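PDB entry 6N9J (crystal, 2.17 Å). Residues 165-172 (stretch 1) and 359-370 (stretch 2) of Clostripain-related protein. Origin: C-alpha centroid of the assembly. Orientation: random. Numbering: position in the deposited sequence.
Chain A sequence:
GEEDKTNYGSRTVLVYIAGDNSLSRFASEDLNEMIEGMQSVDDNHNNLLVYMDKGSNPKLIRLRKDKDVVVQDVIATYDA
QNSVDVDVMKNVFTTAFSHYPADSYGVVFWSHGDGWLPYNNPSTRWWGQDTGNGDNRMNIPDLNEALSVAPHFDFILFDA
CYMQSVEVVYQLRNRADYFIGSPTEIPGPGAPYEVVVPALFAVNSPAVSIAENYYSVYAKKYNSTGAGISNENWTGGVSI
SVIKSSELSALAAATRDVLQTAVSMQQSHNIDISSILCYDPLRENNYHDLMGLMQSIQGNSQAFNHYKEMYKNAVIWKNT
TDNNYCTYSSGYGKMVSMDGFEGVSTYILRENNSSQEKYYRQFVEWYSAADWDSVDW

Stretch 1 (165-172) SVEVVYQL
Stretch 2 359-370: YYRQFVEWYSAA

Two side-chain acceptors on the helix V166–Q171 anchor the 359–370 stretch. Y360 (chi1 t, -169°), in a helix that begins earlier in the chain and runs to F363, donates from OH to E167 OE2 at 2.9 Å. E167 reaches it with chi1 m (-67°), chi2 p (89°) and chi3 -7°, and its other carboxylate oxygen, OE1, accepts from S165 OG at 2.8 Å. S165, at the N-cap (chi1 141°), also caps the helix through a weak bond from V168 N to S165 OG, 3.3 Å.

The second anchor lies one turn further on. E365 N, just after V364 has left helical geometry (phi/psi -96/108), donates almost linearly (171°) to Q171 OE1 at 3.0 Å. The CA-to-CB bond of Q171 points sideways, and chi1 t (-161°), chi2 p (80°) and chi3 30° bring its end nearer. Water 1 extends this polar junction: it donates to E167 O and to Q171 OE1, each 2.8 Å away, and accepts from W366 N at 2.9 Å, so one water joins both backbones.

Helix 365–369 crosses helix 166–171 nearly perpendicularly, at 89°, with axes 9.4 Å apart at closest approach. The register pairs E167 with W366 (CA–CA 5.5 Å) and Q171 with E365 (CA–CA 6.2 Å).

Around this frame the packing centres on W366 (chi1 t, 176°; chi2 -108°). V166 (chi1 p, 72°) covers one face of the indole, its CG2 lying 3.8 Å from the centroid of the W366 six-membered ring and 9° off the normal. The indole edge is directed at the face of Y170 (chi1 t, -167°; chi2 86°) in an offset edge-to-face pair, with centroids 5.4 Å apart, planes at 63° and Y170 CD1 3.6 Å from W366 CE3. A369 CB sits 3.5 Å from Y170 CZ, and E167 CG packs 3.7 Å from V364 CG1 (V364 chi1 t).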

# COMPACT_ATOMS: atom_id res chain seq x y z
N SER A 165 -3.11 3.48 -6.03
CA SER A 165 -4.17 3.94 -6.93
C SER A 165 -4.60 5.35 -6.53
O SER A 165 -4.73 5.65 -5.34
CB SER A 165 -5.34 2.94 -6.87
OG SER A 165 -6.61 3.58 -6.89
N VAL A 166 -4.82 6.21 -7.52
CA VAL A 166 -5.16 7.60 -7.26
C VAL A 166 -6.53 7.69 -6.60
O VAL A 166 -6.80 8.62 -5.83
CB VAL A 166 -5.12 8.46 -8.58
CG1 VAL A 166 -6.29 8.12 -9.47
CG2 VAL A 166 -5.11 9.97 -8.28
N GLU A 167 -7.39 6.71 -6.88
CA GLU A 167 -8.71 6.65 -6.26
C GLU A 167 -8.62 6.35 -4.75
O GLU A 167 -9.34 6.93 -3.94
CB GLU A 167 -9.57 5.58 -6.95
CG GLU A 167 -9.95 5.91 -8.40
CD GLU A 167 -8.93 5.43 -9.42
OE1 GLU A 167 -7.84 4.95 -9.01
OE2 GLU A 167 -9.22 5.55 -10.64
N VAL A 168 -7.73 5.43 -4.39
CA VAL A 168 -7.54 5.03 -3.00
C VAL A 168 -6.89 6.14 -2.19
O VAL A 168 -7.36 6.51 -1.12
CB VAL A 168 -6.68 3.76 -2.91
CG1 VAL A 168 -6.40 3.40 -1.45
CG2 VAL A 168 -7.33 2.60 -3.66
N VAL A 169 -5.78 6.65 -2.71
CA VAL A 169 -5.03 7.70 -2.06
C VAL A 169 -5.88 8.98 -1.92
O VAL A 169 -5.84 9.64 -0.88
CB VAL A 169 -3.72 8.00 -2.82
CG1 VAL A 169 -3.02 9.19 -2.22
CG2 VAL A 169 -2.80 6.78 -2.81
N TYR A 170 -6.67 9.33 -2.94
CA TYR A 170 -7.54 10.49 -2.80
C TYR A 170 -8.61 10.24 -1.73
O TYR A 170 -8.90 11.13 -0.93
CB TYR A 170 -8.22 10.88 -4.13
CG TYR A 170 -8.88 12.25 -4.07
CD1 TYR A 170 -8.14 13.41 -4.32
CD2 TYR A 170 -10.21 12.39 -3.70
CE1 TYR A 170 -8.72 14.66 -4.23
CE2 TYR A 170 -10.80 13.64 -3.61
CZ TYR A 170 -10.05 14.77 -3.88
OH TYR A 170 -10.63 16.01 -3.80
N GLN A 171 -9.18 9.04 -1.70
CA GLN A 171 -10.21 8.69 -0.71
C GLN A 171 -9.71 8.77 0.73
O GLN A 171 -10.45 9.14 1.65
CB GLN A 171 -10.76 7.29 -0.96
CG GLN A 171 -12.11 7.03 -0.30
CD GLN A 171 -13.29 7.61 -1.08
OE1 GLN A 171 -13.27 7.72 -2.31
NE2 GLN A 171 -14.34 7.97 -0.34
N LEU A 172 -8.43 8.42 0.91
CA LEU A 172 -7.79 8.41 2.21
C LEU A 172 -6.87 9.60 2.46
O LEU A 172 -6.07 9.57 3.39
CB LEU A 172 -6.97 7.13 2.38
CG LEU A 172 -7.71 5.81 2.19
CD1 LEU A 172 -6.74 4.65 2.27
CD2 LEU A 172 -8.78 5.68 3.24
N TYR A 359 -20.53 1.47 -8.81
CA TYR A 359 -19.92 1.75 -7.52
C TYR A 359 -18.93 2.91 -7.65
O TYR A 359 -18.93 3.83 -6.83
CB TYR A 359 -19.22 0.50 -6.96
CG TYR A 359 -18.51 0.73 -5.64
CD1 TYR A 359 -17.18 1.12 -5.60
CD2 TYR A 359 -19.18 0.56 -4.43
CE1 TYR A 359 -16.53 1.35 -4.39
CE2 TYR A 359 -18.55 0.78 -3.22
CZ TYR A 359 -17.22 1.17 -3.21
OH TYR A 359 -16.59 1.38 -2.01
N TYR A 360 -18.09 2.87 -8.68
CA TYR A 360 -17.11 3.92 -8.92
C TYR A 360 -17.75 5.30 -8.98
O TYR A 360 -17.28 6.24 -8.34
CB TYR A 360 -16.36 3.66 -10.22
CG TYR A 360 -15.13 4.52 -10.46
CD1 TYR A 360 -15.21 5.71 -11.17
CD2 TYR A 360 -13.87 4.12 -10.01
CE1 TYR A 360 -14.08 6.48 -11.41
CE2 TYR A 360 -12.74 4.88 -10.25
CZ TYR A 360 -12.86 6.06 -10.95
OH TYR A 360 -11.74 6.83 -11.20
N ARG A 361 -18.82 5.40 -9.75
CA ARG A 361 -19.47 6.68 -10.02
C ARG A 361 -20.23 7.20 -8.82
O ARG A 361 -20.69 8.34 -8.82
CB ARG A 361 -20.42 6.54 -11.21
CG ARG A 361 -19.73 6.16 -12.51
CD ARG A 361 -20.72 6.02 -13.67
NE ARG A 361 -20.03 5.85 -14.94
CZ ARG A 361 -19.79 6.85 -15.80
NH1 ARG A 361 -20.21 8.08 -15.53
NH2 ARG A 361 -19.14 6.61 -16.93
N GLN A 362 -20.36 6.37 -7.80
CA GLN A 362 -21.20 6.71 -6.67
C GLN A 362 -20.41 6.91 -5.37
O GLN A 362 -20.77 7.76 -4.56
CB GLN A 362 -22.26 5.62 -6.49
CG GLN A 362 -23.39 5.96 -5.54
CD GLN A 362 -24.54 4.98 -5.65
OE1 GLN A 362 -24.64 4.24 -6.63
NE2 GLN A 362 -25.41 4.97 -4.65
N PHE A 363 -19.33 6.14 -5.19
CA PHE A 363 -18.64 6.12 -3.90
C PHE A 363 -17.14 6.37 -3.97
O PHE A 363 -16.47 6.40 -2.93
CB PHE A 363 -18.89 4.77 -3.22
CG PHE A 363 -20.33 4.40 -3.12
CD1 PHE A 363 -21.17 5.08 -2.24
CD2 PHE A 363 -20.86 3.39 -3.90
CE1 PHE A 363 -22.51 4.74 -2.15
CE2 PHE A 363 -22.19 3.04 -3.82
CZ PHE A 363 -23.02 3.71 -2.94
N VAL A 364 -16.60 6.53 -5.17
CA VAL A 364 -15.21 6.93 -5.33
C VAL A 364 -15.15 8.44 -5.54
O VAL A 364 -15.53 8.94 -6.59
CB VAL A 364 -14.55 6.21 -6.51
CG1 VAL A 364 -13.17 6.78 -6.78
CG2 VAL A 364 -14.47 4.72 -6.20
N GLU A 365 -14.67 9.15 -4.52
CA GLU A 365 -14.68 10.62 -4.50
C GLU A 365 -13.90 11.20 -5.67
O GLU A 365 -14.21 12.30 -6.14
CB GLU A 365 -14.10 11.15 -3.18
N TRP A 366 -12.91 10.46 -6.15
CA TRP A 366 -12.04 10.92 -7.22
C TRP A 366 -12.82 11.21 -8.50
O TRP A 366 -12.49 12.12 -9.26
CB TRP A 366 -10.93 9.90 -7.49
CG TRP A 366 -10.05 10.27 -8.65
CD1 TRP A 366 -10.03 9.68 -9.88
CD2 TRP A 366 -9.07 11.32 -8.68
NE1 TRP A 366 -9.09 10.29 -10.68
CE2 TRP A 366 -8.48 11.30 -9.97
CE3 TRP A 366 -8.62 12.26 -7.75
CZ2 TRP A 366 -7.48 12.20 -10.35
CZ3 TRP A 366 -7.61 13.15 -8.13
CH2 TRP A 366 -7.06 13.11 -9.42
N TYR A 367 -13.87 10.43 -8.73
CA TYR A 367 -14.76 10.58 -9.88
C TYR A 367 -15.38 11.97 -9.99
O TYR A 367 -15.35 12.60 -11.05
CB TYR A 367 -15.85 9.51 -9.79
CG TYR A 367 -16.91 9.56 -10.86
CD1 TYR A 367 -16.64 9.15 -12.16
CD2 TYR A 367 -18.20 9.98 -10.56
CE1 TYR A 367 -17.62 9.17 -13.14
CE2 TYR A 367 -19.18 10.01 -11.53
CZ TYR A 367 -18.89 9.60 -12.81
OH TYR A 367 -19.86 9.63 -13.77
N SER A 368 -15.94 12.45 -8.90
CA SER A 368 -16.51 13.79 -8.87
C SER A 368 -15.44 14.88 -8.62
O SER A 368 -15.59 16.01 -9.08
CB SER A 368 -17.60 13.87 -7.80
OG SER A 368 -17.11 13.42 -6.55
N ALA A 369 -14.37 14.54 -7.91
CA ALA A 369 -13.34 15.52 -7.57
C ALA A 369 -12.54 15.97 -8.80
O ALA A 369 -12.21 17.16 -8.95
CB ALA A 369 -12.39 14.96 -6.51
N ALA A 370 -12.22 15.02 -9.67
CA ALA A 370 -11.47 15.29 -10.89
C ALA A 370 -12.40 15.57 -12.07
O ALA A 370 -11.95 15.69 -13.22
CB ALA A 370 -10.55 14.12 -11.21
O HOH W 1 -11.48 8.72 -4.27